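Local coordinates for protein aminoacyl-histidine dipeptidase (Vibrio alginolyticus, PDB 3MRU) that probably hydrolyses dipeptides, among them Xaa-His dipeptides such as carnosine, as a zinc-dependent metallopeptidase of the M20C family, at residues A[182-193]-A[392-403]; A[10-18]-A[469-477]. All coordinates share one frame; numbering follows the deposited sequence.

Contact 1 of 2, residues A[182-193]-A[392-403]; sequences MGCAGGIDGAMT and AQIEFSGAYPGW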
ATOM      1  N   MET A 182      11.106   0.720  -8.127  1.00 95.66           N
ATOM      2  CA  MET A 182      11.033   1.243  -9.485  1.00 95.85           C
ATOM      3  C   MET A 182       9.599   1.256  -9.991  1.00 95.47           C
ATOM      4  O   MET A 182       9.327   1.719 -11.115  1.00 96.11           O
ATOM      5  CB  MET A 182      11.941   0.468 -10.441  1.00 96.26           C
ATOM      6  CG  MET A 182      11.703  -1.029 -10.478  1.00 97.18           C
ATOM      7  SD  MET A 182      12.906  -1.865 -11.531  1.00 97.70           S
ATOM      8  CE  MET A 182      12.657  -1.048 -13.127  1.00 97.49           C
ATOM      9  N   GLY A 183       8.684   0.765  -9.158  1.00 90.40           N
ATOM     10  CA  GLY A 183       7.280   0.768  -9.510  1.00 88.88           C
ATOM     11  C   GLY A 183       6.379   0.325  -8.388  1.00 88.04           C
ATOM     12  O   GLY A 183       6.819  -0.335  -7.424  1.00 87.70           O
ATOM     13  N   CYS A 184       5.100   0.687  -8.522  1.00 78.02           N
ATOM     14  CA  CYS A 184       4.054   0.160  -7.639  1.00 76.43           C
ATOM     15  C   CYS A 184       2.698   0.043  -8.331  1.00 75.07           C
ATOM     16  O   CYS A 184       2.499   0.546  -9.431  1.00 74.34           O
ATOM     17  CB  CYS A 184       3.939   1.000  -6.361  1.00 78.05           C
ATOM     18  SG  CYS A 184       3.432   2.669  -6.669  1.00 77.55           S
ATOM     19  N   ALA A 185       1.779  -0.629  -7.653  1.00 65.97           N
ATOM     20  CA  ALA A 185       0.422  -0.816  -8.137  1.00 65.17           C
ATOM     21  C   ALA A 185      -0.502   0.335  -7.770  1.00 64.32           C
ATOM     22  O   ALA A 185      -0.447   0.865  -6.662  1.00 64.49           O
ATOM     23  CB  ALA A 185      -0.142  -2.130  -7.597  1.00 82.44           C
ATOM     24  N   GLY A 186      -1.356   0.715  -8.715  1.00 72.85           N
ATOM     25  CA  GLY A 186      -2.492   1.578  -8.426  1.00 71.46           C
ATOM     26  C   GLY A 186      -3.545   0.690  -7.822  1.00 70.52           C
ATOM     27  O   GLY A 186      -3.295  -0.492  -7.564  1.00 70.62           O
ATOM     28  N   GLY A 187      -4.722   1.234  -7.578  1.00 69.48           N
ATOM     29  CA  GLY A 187      -5.798   0.395  -7.091  1.00 68.78           C
ATOM     30  C   GLY A 187      -7.147   1.011  -7.334  1.00 68.42           C
ATOM     31  O   GLY A 187      -7.224   2.159  -7.769  1.00 68.48           O
ATOM     32  N   ILE A 188      -8.206   0.254  -7.058  1.00 53.75           N
ATOM     33  CA  ILE A 188      -9.548   0.795  -7.088  1.00 53.47           C
ATOM     34  C   ILE A 188     -10.518  -0.138  -6.373  1.00 54.21           C
ATOM     35  O   ILE A 188     -10.454  -1.362  -6.542  1.00 54.50           O
ATOM     36  CB  ILE A 188      -9.980   1.018  -8.512  1.00 58.26           C
ATOM     37  CG1 ILE A 188     -11.273   1.818  -8.567  1.00 57.29           C
ATOM     38  CG2 ILE A 188     -10.065  -0.312  -9.241  1.00 58.74           C
ATOM     39  CD1 ILE A 188     -12.540   1.116  -8.292  1.00 89.58           C
ATOM     40  N   ASP A 189     -11.400   0.443  -5.561  1.00 55.02           N
ATOM     41  CA  ASP A 189     -12.367  -0.314  -4.802  1.00 55.43           C
ATOM     42  C   ASP A 189     -13.521  -0.546  -5.701  1.00 54.59           C
ATOM     43  O   ASP A 189     -13.951   0.359  -6.383  1.00 54.34           O
ATOM     44  CB  ASP A 189     -12.877   0.498  -3.618  1.00 99.38           C
ATOM     45  CG  ASP A 189     -11.760   0.928  -2.654  1.00104.53           C
ATOM     46  OD1 ASP A 189     -10.964   0.059  -2.221  1.00110.04           O
ATOM     47  OD2 ASP A 189     -11.690   2.141  -2.307  1.00108.91           O
ATOM     48  N   GLY A 190     -14.020  -1.775  -5.700  1.00 68.23           N
ATOM     49  CA  GLY A 190     -15.262  -2.142  -6.394  1.00 67.36           C
ATOM     50  C   GLY A 190     -16.321  -2.715  -5.463  1.00 66.91           C
ATOM     51  O   GLY A 190     -16.010  -3.272  -4.403  1.00 67.34           O
ATOM     52  N   ALA A 191     -17.581  -2.562  -5.846  1.00 67.46           N
ATOM     53  CA  ALA A 191     -18.687  -3.063  -5.047  1.00 66.71           C
ATOM     54  C   ALA A 191     -19.858  -3.581  -5.894  1.00 66.51           C
ATOM     55  O   ALA A 191     -20.601  -2.804  -6.494  1.00 66.45           O
ATOM     56  CB  ALA A 191     -19.128  -1.952  -4.133  1.00 47.33           C
ATOM     57  N   MET A 192     -20.009  -4.898  -5.940  1.00 61.95           N
ATOM     58  CA  MET A 192     -21.097  -5.508  -6.659  1.00 62.30           C
ATOM     59  C   MET A 192     -22.250  -5.779  -5.716  1.00 62.79           C
ATOM     60  O   MET A 192     -22.105  -6.515  -4.740  1.00 62.98           O
ATOM     61  CB  MET A 192     -20.637  -6.793  -7.298  1.00 59.84           C
ATOM     62  CG  MET A 192     -21.494  -7.187  -8.446  1.00 59.92           C
ATOM     63  SD  MET A 192     -20.868  -8.675  -9.200  1.00 61.30           S
ATOM     64  CE  MET A 192     -19.525  -8.074 -10.226  1.00 59.22           C
ATOM     65  N   THR A 193     -23.402  -5.187  -6.015  1.00 46.31           N
ATOM     66  CA  THR A 193     -24.526  -5.227  -5.105  1.00 46.79           C
ATOM     67  C   THR A 193     -25.694  -5.875  -5.787  1.00 47.03           C
ATOM     68  O   THR A 193     -25.901  -5.694  -6.988  1.00 46.17           O
ATOM     69  CB  THR A 193     -24.950  -3.814  -4.646  1.00 69.55           C
ATOM     70  OG1 THR A 193     -23.958  -2.847  -5.032  1.00 69.38           O
ATOM     71  CG2 THR A 193     -25.164  -3.793  -3.124  1.00 69.53           C
ATOM     72  N   ALA A 392     -26.851  -7.205 -11.507  1.00 53.07           N
ATOM     73  CA  ALA A 392     -26.380  -6.559 -10.284  1.00 53.47           C
ATOM     74  C   ALA A 392     -25.725  -5.227 -10.616  1.00 54.08           C
ATOM     75  O   ALA A 392     -25.518  -4.907 -11.786  1.00 54.03           O
ATOM     76  CB  ALA A 392     -25.406  -7.456  -9.590  1.00 42.60           C
ATOM     77  N   GLN A 393     -25.383  -4.455  -9.589  1.00 67.70           N
ATOM     78  CA  GLN A 393     -24.754  -3.155  -9.800  1.00 68.78           C
ATOM     79  C   GLN A 393     -23.341  -3.108  -9.226  1.00 67.87           C
ATOM     80  O   GLN A 393     -23.104  -3.621  -8.142  1.00 67.90           O
ATOM     81  CB  GLN A 393     -25.628  -2.082  -9.160  1.00102.28           C
ATOM     82  CG  GLN A 393     -25.368  -0.650  -9.630  1.00104.60           C
ATOM     83  CD  GLN A 393     -26.112   0.380  -8.746  1.00105.85           C
ATOM     84  OE1 GLN A 393     -27.339   0.576  -8.885  1.00109.84           O
ATOM     85  NE2 GLN A 393     -25.370   1.032  -7.820  1.00108.04           N
ATOM     86  N   ILE A 394     -22.402  -2.517  -9.960  1.00 52.31           N
ATOM     87  CA  ILE A 394     -21.098  -2.183  -9.383  1.00 52.42           C
ATOM     88  C   ILE A 394     -20.781  -0.716  -9.469  1.00 52.03           C
ATOM     89  O   ILE A 394     -21.048  -0.085 -10.481  1.00 52.12           O
ATOM     90  CB  ILE A 394     -19.904  -2.895 -10.030  1.00 71.29           C
ATOM     91  CG1 ILE A 394     -19.913  -2.755 -11.550  1.00 72.28           C
ATOM     92  CG2 ILE A 394     -19.826  -4.343  -9.623  1.00 72.78           C
ATOM     93  CD1 ILE A 394     -18.581  -3.057 -12.237  1.00 78.79           C
ATOM     94  N   GLU A 395     -20.193  -0.197  -8.397  1.00 50.53           N
ATOM     95  CA  GLU A 395     -19.714   1.168  -8.332  1.00 50.66           C
ATOM     96  C   GLU A 395     -18.235   1.100  -8.047  1.00 49.81           C
ATOM     97  O   GLU A 395     -17.777   0.276  -7.244  1.00 49.53           O
ATOM     98  CB  GLU A 395     -20.338   1.956  -7.179  1.00 85.78           C
ATOM     99  CG  GLU A 395     -21.836   1.910  -6.985  1.00 87.28           C
ATOM    100  CD  GLU A 395     -22.276   2.732  -5.754  1.00 88.51           C
ATOM    101  OE1 GLU A 395     -21.582   2.679  -4.690  1.00 90.93           O
ATOM    102  OE2 GLU A 395     -23.316   3.441  -5.853  1.00 92.31           O
ATOM    103  N   PHE A 396     -17.495   1.995  -8.687  1.00 63.46           N
ATOM    104  CA  PHE A 396     -16.067   2.148  -8.441  1.00 62.85           C
ATOM    105  C   PHE A 396     -15.753   3.476  -7.756  1.00 62.64           C
ATOM    106  O   PHE A 396     -16.489   4.467  -7.906  1.00 62.99           O
ATOM    107  CB  PHE A 396     -15.281   1.993  -9.744  1.00 54.21           C
ATOM    108  CG  PHE A 396     -15.363   0.603 -10.331  1.00 54.61           C
ATOM    109  CD1 PHE A 396     -15.929   0.392 -11.580  1.00 55.24           C
ATOM    110  CD2 PHE A 396     -14.891  -0.500  -9.621  1.00 53.68           C
ATOM    111  CE1 PHE A 396     -16.000  -0.883 -12.113  1.00 54.06           C
ATOM    112  CE2 PHE A 396     -14.975  -1.765 -10.150  1.00 52.21           C
ATOM    113  CZ  PHE A 396     -15.536  -1.953 -11.394  1.00 53.07           C
ATOM    114  N   SER A 397     -14.663   3.474  -6.996  1.00 58.52           N
ATOM    115  CA  SER A 397     -14.237   4.620  -6.244  1.00 58.15           C
ATOM    116  C   SER A 397     -12.906   4.276  -5.642  1.00 58.08           C
ATOM    117  O   SER A 397     -12.429   3.163  -5.814  1.00 58.19           O
ATOM    118  CB  SER A 397     -15.217   4.859  -5.128  1.00 66.88           C
ATOM    119  OG  SER A 397     -15.495   3.613  -4.550  1.00 67.79           O
ATOM    120  N   GLY A 398     -12.320   5.238  -4.928  1.00 68.20           N
ATOM    121  CA  GLY A 398     -11.024   5.085  -4.269  1.00 68.12           C
ATOM    122  C   GLY A 398      -9.924   4.753  -5.251  1.00 68.31           C
ATOM    123  O   GLY A 398      -9.015   3.984  -4.928  1.00 68.76           O
ATOM    124  N   ALA A 399     -10.016   5.322  -6.451  1.00 69.32           N
ATOM    125  CA  ALA A 399      -9.082   5.035  -7.534  1.00 69.50           C
ATOM    126  C   ALA A 399      -7.812   5.851  -7.369  1.00 69.79           C
ATOM    127  O   ALA A 399      -7.884   7.066  -7.192  1.00 70.43           O
ATOM    128  CB  ALA A 399      -9.721   5.340  -8.864  1.00 64.07           C
ATOM    129  N   TYR A 400      -6.660   5.188  -7.446  1.00 61.19           N
ATOM    130  CA  TYR A 400      -5.352   5.857  -7.388  1.00 61.13           C
ATOM    131  C   TYR A 400      -4.333   5.259  -8.369  1.00 62.06           C
ATOM    132  O   TYR A 400      -4.246   4.040  -8.535  1.00 62.25           O
ATOM    133  CB  TYR A 400      -4.794   5.848  -5.963  1.00 60.98           C
ATOM    134  CG  TYR A 400      -4.713   4.476  -5.321  1.00 59.97           C
ATOM    135  CD1 TYR A 400      -3.516   3.747  -5.335  1.00 58.34           C
ATOM    136  CD2 TYR A 400      -5.828   3.907  -4.696  1.00 58.79           C
ATOM    137  CE1 TYR A 400      -3.430   2.490  -4.751  1.00 57.18           C
ATOM    138  CE2 TYR A 400      -5.747   2.649  -4.099  1.00 58.15           C
ATOM    139  CZ  TYR A 400      -4.542   1.954  -4.135  1.00 58.18           C
ATOM    140  OH  TYR A 400      -4.448   0.723  -3.555  1.00 58.30           O
ATOM    141  N   PRO A 401      -3.541   6.122  -9.011  1.00 57.62           N
ATOM    142  CA  PRO A 401      -2.629   5.705 -10.073  1.00 58.29           C
ATOM    143  C   PRO A 401      -1.509   4.782  -9.623  1.00 59.06           C
ATOM    144  O   PRO A 401      -1.080   4.823  -8.477  1.00 58.84           O
ATOM    145  CB  PRO A 401      -2.039   7.027 -10.567  1.00 69.56           C
ATOM    146  CG  PRO A 401      -2.241   7.975  -9.438  1.00 69.26           C
ATOM    147  CD  PRO A 401      -3.486   7.573  -8.763  1.00 68.92           C
ATOM    148  N   GLY A 402      -1.059   3.943 -10.549  1.00 72.79           N
ATOM    149  CA  GLY A 402       0.065   3.049 -10.320  1.00 74.07           C
ATOM    150  C   GLY A 402       1.301   3.618 -10.978  1.00 75.23           C
ATOM    151  O   GLY A 402       1.223   4.641 -11.664  1.00 75.50           O
ATOM    152  N   TRP A 403       2.432   2.944 -10.775  1.00 72.62           N
ATOM    153  CA  TRP A 403       3.724   3.379 -11.276  1.00 73.60           C
ATOM    154  C   TRP A 403       4.373   2.242 -12.084  1.00 74.57           C
ATOM    155  O   TRP A 403       4.907   1.287 -11.499  1.00 74.67           O
ATOM    156  CB  TRP A 403       4.579   3.809 -10.074  1.00 78.77           C
ATOM    157  CG  TRP A 403       6.046   4.106 -10.316  1.00 79.14           C
ATOM    158  CD1 TRP A 403       6.647   4.521 -11.485  1.00 78.94           C
ATOM    159  CD2 TRP A 403       7.089   4.058  -9.333  1.00 79.24           C
ATOM    160  NE1 TRP A 403       7.995   4.688 -11.291  1.00 78.30           N
ATOM    161  CE2 TRP A 403       8.295   4.423  -9.980  1.00 78.89           C
ATOM    162  CE3 TRP A 403       7.121   3.731  -7.966  1.00 78.63           C
ATOM    163  CZ2 TRP A 403       9.518   4.472  -9.308  1.00 78.83           C
ATOM    164  CZ3 TRP A 403       8.333   3.770  -7.299  1.00 78.77           C
ATOM    165  CH2 TRP A 403       9.518   4.146  -7.972  1.00 79.53           C
TER
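An antiparallel beta ladder with a beta bulge joins strands 186-193 and 393-400, their directions 163° apart. At the end far from the bulge, Thr193 and Gln393 pair through two backbone bonds: Thr193 N reaches Gln393 O at 2.7 Å, and Gln393 N returns to Thr193 O. Asp189 and Ser397 form another hydrogen-bonded pair, but the next one is Gly187 with Tyr400, so the register slips by one residue at the bulge. On one face Met192 and Ile394 form a non-hydrogen-bonded pair whose side chains cross at a slant, CG2 of Ile394 lying 3.5 Å from CB of Met192. The same face carries Phe396, whose ring meets Asp189 O in plane at its edge. Tyr400 leaves from the other face; with CG between its backbone N and carbonyl carbon (chi1 54°), the ring folds back over Gly187, whose CA stands 3.9 Å from the ring centroid in a CH-pi contact. Past the strand, Trp403 and Cys184 make a lone bridge, with Trp403 N 2.7 Å from Cys184 O. The indole lies flat against the backbone of 182-183: Gly183 CA is 3.6 Å from the centroid of its six-membered ring and Met182 O lies over the same face, near CE2, while Cys184 SG stays at the edge. Strand 361-370 pairs with the other side of 186-193, so this strand is flanked by two antiparallel partners; helix 373-389 packs on Met192, Ile394 and Phe396, and Met182 is hydrogen-bonded to Met430 of strand 430-432.

Contact 2 of 2, residues A[10-18]-A[469-477]; sequences TLSPAPLWQ and IDTVQLFWD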
ATOM      1  N   THR A  10      24.962  15.628  16.579  1.00 64.00           N
ATOM      2  CA  THR A  10      26.386  15.359  16.380  1.00 63.51           C
ATOM      3  C   THR A  10      26.675  13.953  15.816  1.00 63.29           C
ATOM      4  O   THR A  10      27.834  13.526  15.728  1.00 63.22           O
ATOM      5  CB  THR A  10      27.189  15.636  17.664  1.00 74.35           C
ATOM      6  OG1 THR A  10      26.708  14.790  18.727  1.00 75.06           O
ATOM      7  CG2 THR A  10      27.067  17.099  18.040  1.00 72.36           C
ATOM      8  N   LEU A  11      25.599  13.258  15.444  1.00 62.76           N
ATOM      9  CA  LEU A  11      25.664  12.015  14.695  1.00 62.02           C
ATOM     10  C   LEU A  11      26.019  12.367  13.256  1.00 62.31           C
ATOM     11  O   LEU A  11      25.677  13.451  12.775  1.00 62.33           O
ATOM     12  CB  LEU A  11      24.309  11.308  14.752  1.00 53.89           C
ATOM     13  CG  LEU A  11      23.939  10.747  16.124  1.00 52.99           C
ATOM     14  CD1 LEU A  11      22.482  10.373  16.212  1.00 52.16           C
ATOM     15  CD2 LEU A  11      24.800   9.564  16.466  1.00 51.78           C
ATOM     16  N   SER A  12      26.721  11.476  12.569  1.00 74.27           N
ATOM     17  CA  SER A  12      27.057  11.756  11.184  1.00 74.63           C
ATOM     18  C   SER A  12      26.050  11.152  10.193  1.00 74.38           C
ATOM     19  O   SER A  12      25.594  10.030  10.394  1.00 73.95           O
ATOM     20  CB  SER A  12      28.477  11.312  10.872  1.00 84.04           C
ATOM     21  OG  SER A  12      28.553   9.915  10.832  1.00 86.10           O
ATOM     22  N   PRO A  13      25.711  11.900   9.119  1.00 69.39           N
ATOM     23  CA  PRO A  13      26.270  13.184   8.701  1.00 69.59           C
ATOM     24  C   PRO A  13      25.599  14.326   9.443  1.00 69.66           C
ATOM     25  O   PRO A  13      24.365  14.442   9.419  1.00 69.80           O
ATOM     26  CB  PRO A  13      25.912  13.245   7.223  1.00 64.66           C
ATOM     27  CG  PRO A  13      24.639  12.583   7.154  1.00 64.64           C
ATOM     28  CD  PRO A  13      24.631  11.494   8.213  1.00 64.62           C
ATOM     29  N   ALA A  14      26.406  15.156  10.092  1.00 67.52           N
ATOM     30  CA  ALA A  14      25.864  16.133  11.034  1.00 67.77           C
ATOM     31  C   ALA A  14      24.846  17.070  10.419  1.00 67.57           C
ATOM     32  O   ALA A  14      23.766  17.212  10.978  1.00 67.86           O
ATOM     33  CB  ALA A  14      26.960  16.911  11.733  1.00 95.84           C
ATOM     34  N   PRO A  15      25.165  17.689   9.262  1.00 64.30           N
ATOM     35  CA  PRO A  15      24.227  18.679   8.725  1.00 64.08           C
ATOM     36  C   PRO A  15      22.774  18.176   8.683  1.00 63.96           C
ATOM     37  O   PRO A  15      21.863  18.922   9.065  1.00 64.09           O
ATOM     38  CB  PRO A  15      24.761  18.942   7.315  1.00 58.10           C
ATOM     39  CG  PRO A  15      26.213  18.625   7.389  1.00 58.45           C
ATOM     40  CD  PRO A  15      26.359  17.535   8.407  1.00 58.23           C
ATOM     41  N   LEU A  16      22.565  16.920   8.266  1.00 71.21           N
ATOM     42  CA  LEU A  16      21.218  16.370   8.164  1.00 70.51           C
ATOM     43  C   LEU A  16      20.632  16.055   9.532  1.00 70.61           C
ATOM     44  O   LEU A  16      19.481  16.374   9.796  1.00 70.99           O
ATOM     45  CB  LEU A  16      21.177  15.150   7.240  1.00 61.64           C
ATOM     46  CG  LEU A  16      20.920  13.703   7.684  1.00 61.32           C
ATOM     47  CD1 LEU A  16      19.496  13.492   8.156  1.00 58.69           C
ATOM     48  CD2 LEU A  16      21.208  12.777   6.523  1.00 61.32           C
ATOM     49  N   TRP A  17      21.432  15.440  10.402  1.00 55.60           N
ATOM     50  CA  TRP A  17      20.980  15.061  11.732  1.00 55.26           C
ATOM     51  C   TRP A  17      20.690  16.271  12.570  1.00 55.85           C
ATOM     52  O   TRP A  17      19.953  16.169  13.544  1.00 55.97           O
ATOM     53  CB  TRP A  17      22.036  14.264  12.448  1.00 67.23           C
ATOM     54  CG  TRP A  17      22.025  12.785  12.191  1.00 67.09           C
ATOM     55  CD1 TRP A  17      22.961  12.058  11.493  1.00 66.90           C
ATOM     56  CD2 TRP A  17      21.074  11.839  12.678  1.00 66.02           C
ATOM     57  NE1 TRP A  17      22.639  10.719  11.514  1.00 66.22           N
ATOM     58  CE2 TRP A  17      21.486  10.560  12.232  1.00 66.00           C
ATOM     59  CE3 TRP A  17      19.911  11.945  13.445  1.00 65.44           C
ATOM     60  CZ2 TRP A  17      20.779   9.409  12.534  1.00 66.38           C
ATOM     61  CZ3 TRP A  17      19.206  10.797  13.742  1.00 66.01           C
ATOM     62  CH2 TRP A  17      19.643   9.548  13.295  1.00 66.62           C
ATOM     63  N   GLN A  18      21.304  17.404  12.208  1.00 72.05           N
ATOM     64  CA  GLN A  18      21.013  18.709  12.807  1.00 72.39           C
ATOM     65  C   GLN A  18      19.645  19.148  12.304  1.00 72.44           C
ATOM     66  O   GLN A  18      18.780  19.532  13.087  1.00 72.94           O
ATOM     67  CB  GLN A  18      22.027  19.751  12.366  1.00 62.34           C
ATOM     68  CG  GLN A  18      23.387  19.657  12.974  1.00 64.53           C
ATOM     69  CD  GLN A  18      24.191  20.923  12.714  1.00 67.70           C
ATOM     70  OE1 GLN A  18      23.957  21.951  13.356  1.00 69.40           O
ATOM     71  NE2 GLN A  18      25.129  20.861  11.768  1.00 68.25           N
ATOM     72  N   ILE A 469      20.990   4.127  13.069  1.00 57.70           N
ATOM     73  CA  ILE A 469      21.818   5.316  12.873  1.00 56.84           C
ATOM     74  C   ILE A 469      22.787   5.135  11.706  1.00 57.15           C
ATOM     75  O   ILE A 469      22.935   6.003  10.839  1.00 57.09           O
ATOM     76  CB  ILE A 469      22.624   5.653  14.154  1.00 61.35           C
ATOM     77  CG1 ILE A 469      21.708   6.104  15.285  1.00 60.36           C
ATOM     78  CG2 ILE A 469      23.641   6.737  13.898  1.00 61.05           C
ATOM     79  CD1 ILE A 469      22.320   6.021  16.684  1.00 84.09           C
ATOM     80  N   ASP A 470      23.439   3.985  11.696  1.00 51.31           N
ATOM     81  CA  ASP A 470      24.507   3.683  10.754  1.00 52.00           C
ATOM     82  C   ASP A 470      24.039   3.628   9.300  1.00 50.77           C
ATOM     83  O   ASP A 470      24.840   3.744   8.374  1.00 50.52           O
ATOM     84  CB  ASP A 470      25.203   2.393  11.186  1.00127.72           C
ATOM     85  CG  ASP A 470      24.462   1.673  12.338  1.00135.51           C
ATOM     86  OD1 ASP A 470      23.887   2.332  13.256  1.00136.48           O
ATOM     87  OD2 ASP A 470      24.469   0.421  12.329  1.00140.36           O
ATOM     88  N   THR A 471      22.739   3.512   9.092  1.00 51.77           N
ATOM     89  CA  THR A 471      22.231   3.441   7.733  1.00 51.15           C
ATOM     90  C   THR A 471      21.820   4.812   7.229  1.00 50.56           C
ATOM     91  O   THR A 471      21.584   5.017   6.043  1.00 49.91           O
ATOM     92  CB  THR A 471      21.063   2.477   7.647  1.00 64.03           C
ATOM     93  OG1 THR A 471      19.832   3.186   7.840  1.00 64.66           O
ATOM     94  CG2 THR A 471      21.204   1.441   8.732  1.00 63.88           C
ATOM     95  N   VAL A 472      21.706   5.748   8.153  1.00 68.63           N
ATOM     96  CA  VAL A 472      21.423   7.125   7.782  1.00 68.64           C
ATOM     97  C   VAL A 472      22.659   7.668   7.061  1.00 69.03           C
ATOM     98  O   VAL A 472      22.543   8.401   6.074  1.00 69.33           O
ATOM     99  CB  VAL A 472      21.037   8.003   9.011  1.00 43.46           C
ATOM    100  CG1 VAL A 472      21.042   9.475   8.633  1.00 43.05           C
ATOM    101  CG2 VAL A 472      19.687   7.580   9.555  1.00 41.17           C
ATOM    102  N   GLN A 473      23.830   7.275   7.559  1.00 73.38           N
ATOM    103  CA  GLN A 473      25.100   7.601   6.913  1.00 73.56           C
ATOM    104  C   GLN A 473      25.168   6.983   5.499  1.00 73.85           C
ATOM    105  O   GLN A 473      25.529   7.675   4.533  1.00 73.84           O
ATOM    106  CB  GLN A 473      26.277   7.159   7.800  1.00 58.14           C
ATOM    107  CG  GLN A 473      27.669   7.421   7.232  1.00 57.16           C
ATOM    108  CD  GLN A 473      27.961   8.887   7.028  1.00 56.71           C
ATOM    109  OE1 GLN A 473      28.006   9.361   5.892  1.00 57.20           O
ATOM    110  NE2 GLN A 473      28.154   9.621   8.124  1.00 56.46           N
ATOM    111  N   LEU A 474      24.794   5.699   5.392  1.00 73.96           N
ATOM    112  CA  LEU A 474      24.657   5.015   4.102  1.00 73.28           C
ATOM    113  C   LEU A 474      23.690   5.759   3.208  1.00 73.40           C
ATOM    114  O   LEU A 474      24.060   6.224   2.132  1.00 73.13           O
ATOM    115  CB  LEU A 474      24.157   3.591   4.306  1.00 58.12           C
ATOM    116  CG  LEU A 474      25.172   2.493   4.593  1.00 58.04           C
ATOM    117  CD1 LEU A 474      26.411   2.976   5.339  1.00 58.24           C
ATOM    118  CD2 LEU A 474      24.475   1.417   5.389  1.00 58.56           C
ATOM    119  N   PHE A 475      22.451   5.887   3.672  1.00 60.46           N
ATOM    120  CA  PHE A 475      21.424   6.524   2.885  1.00 60.97           C
ATOM    121  C   PHE A 475      22.033   7.765   2.263  1.00 62.20           C
ATOM    122  O   PHE A 475      21.939   7.977   1.053  1.00 62.42           O
ATOM    123  CB  PHE A 475      20.207   6.872   3.741  1.00 53.97           C
ATOM    124  CG  PHE A 475      19.280   7.834   3.091  1.00 52.91           C
ATOM    125  CD1 PHE A 475      19.194   9.126   3.526  1.00 52.66           C
ATOM    126  CD2 PHE A 475      18.523   7.467   2.012  1.00 53.27           C
ATOM    127  CE1 PHE A 475      18.353  10.032   2.900  1.00 51.92           C
ATOM    128  CE2 PHE A 475      17.681   8.387   1.386  1.00 52.85           C
ATOM    129  CZ  PHE A 475      17.601   9.658   1.837  1.00 51.79           C
ATOM    130  N   TRP A 476      22.708   8.563   3.081  1.00 67.53           N
ATOM    131  CA  TRP A 476      23.214   9.841   2.613  1.00 69.07           C
ATOM    132  C   TRP A 476      24.385   9.649   1.630  1.00 70.22           C
ATOM    133  O   TRP A 476      24.606  10.481   0.741  1.00 70.19           O
ATOM    134  CB  TRP A 476      23.568  10.735   3.805  1.00 62.13           C
ATOM    135  CG  TRP A 476      24.379  11.915   3.438  1.00 62.95           C
ATOM    136  CD1 TRP A 476      25.739  11.971   3.386  1.00 63.53           C
ATOM    137  CD2 TRP A 476      23.906  13.221   3.059  1.00 63.63           C
ATOM    138  NE1 TRP A 476      26.145  13.225   2.989  1.00 64.49           N
ATOM    139  CE2 TRP A 476      25.043  14.014   2.787  1.00 63.44           C
ATOM    140  CE3 TRP A 476      22.637  13.799   2.931  1.00 64.42           C
ATOM    141  CZ2 TRP A 476      24.951  15.350   2.382  1.00 62.26           C
ATOM    142  CZ3 TRP A 476      22.548  15.140   2.530  1.00 63.69           C
ATOM    143  CH2 TRP A 476      23.700  15.893   2.259  1.00 62.99           C
ATOM    144  N   ASP A 477      25.105   8.538   1.769  1.00 62.19           N
ATOM    145  CA  ASP A 477      26.261   8.275   0.917  1.00 63.73           C
ATOM    146  C   ASP A 477      25.883   7.978  -0.516  1.00 64.76           C
ATOM    147  O   ASP A 477      26.568   8.431  -1.432  1.00 65.00           O
ATOM    148  CB  ASP A 477      27.119   7.143   1.473  1.00 72.84           C
ATOM    149  CG  ASP A 477      28.035   7.603   2.587  1.00 73.99           C
ATOM    150  OD1 ASP A 477      28.595   8.718   2.485  1.00 74.55           O
ATOM    151  OD2 ASP A 477      28.200   6.842   3.567  1.00 76.51           O
TER
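Val472, on the first turns of helix 469-485, packs against the indole of Trp17, and this is the close part of the contact. Its CG1 approaches Trp17 NE1 at 3.5 Å, coming at a slant to the pyrrole part, while its CG2 is nearest the benzene part, 3.7 Å from Trp17 CZ2. Ile469 CG2 adds to the same cluster, 4.0 Å from Leu11 CD2, the two side chains crossing at about a right angle. Trp476, one turn after Val472, takes Pro13 over one of its faces, toward the rim: Pro13 CG is 4.0 Å from the centroid of the five-membered ring, a CH-pi contact. Leu16 CD2 fills in between, 3.9 Å from Val472 CG1 and also against the Trp476 ring. Chi1 of Trp476, 166°, swings its CG away from the backbone N and carries the indole toward Pro13 and Leu16. The solvent side is looser and polar. There Gln473, bent at chi2, donates an N-H from NE2 to OG of exposed Ser12, 2.8 Å away; the oxygen lies in the amide plane, but the bond is angled at 130°. It joins the segments at the cis peptide before Pro13, the N-cap residue of helix 14-25. The axes of segments 14-18 and 469-477 come no nearer than 11.0 Å, at 115°, and loop 11-13 supplies much of the contact. Helix 124-132 touches Leu16 and Trp476, and Val109 touches Leu11, Trp17 and Ile469: plain hydrophobic packing of an N-terminal helix and its lead-in loop against the C-terminal helix of the M20 peptidase fold.

In the fold
Contact 1 and contact 2 lie on different parts of the molecule, their centres 39 Å apart and their nearest atoms about 13 Å apart, without touching. In sequence, 10-18 and 469-477 bring the two ends of the chain together, and both strands of contact 1 fall between them. The two-zinc site, where His80, Asp119 and Asp173 bind one ion and Asp119 and His461 the other, belongs to neither. Contact 1 comes toward it at one end, where the Trp403 side chain is about 9 Å from that of Asp173 and the Cys184 side chain about 13 Å from a zinc ion. From contact 2, the Val472 side chain is about 11 Å from that of Asp119.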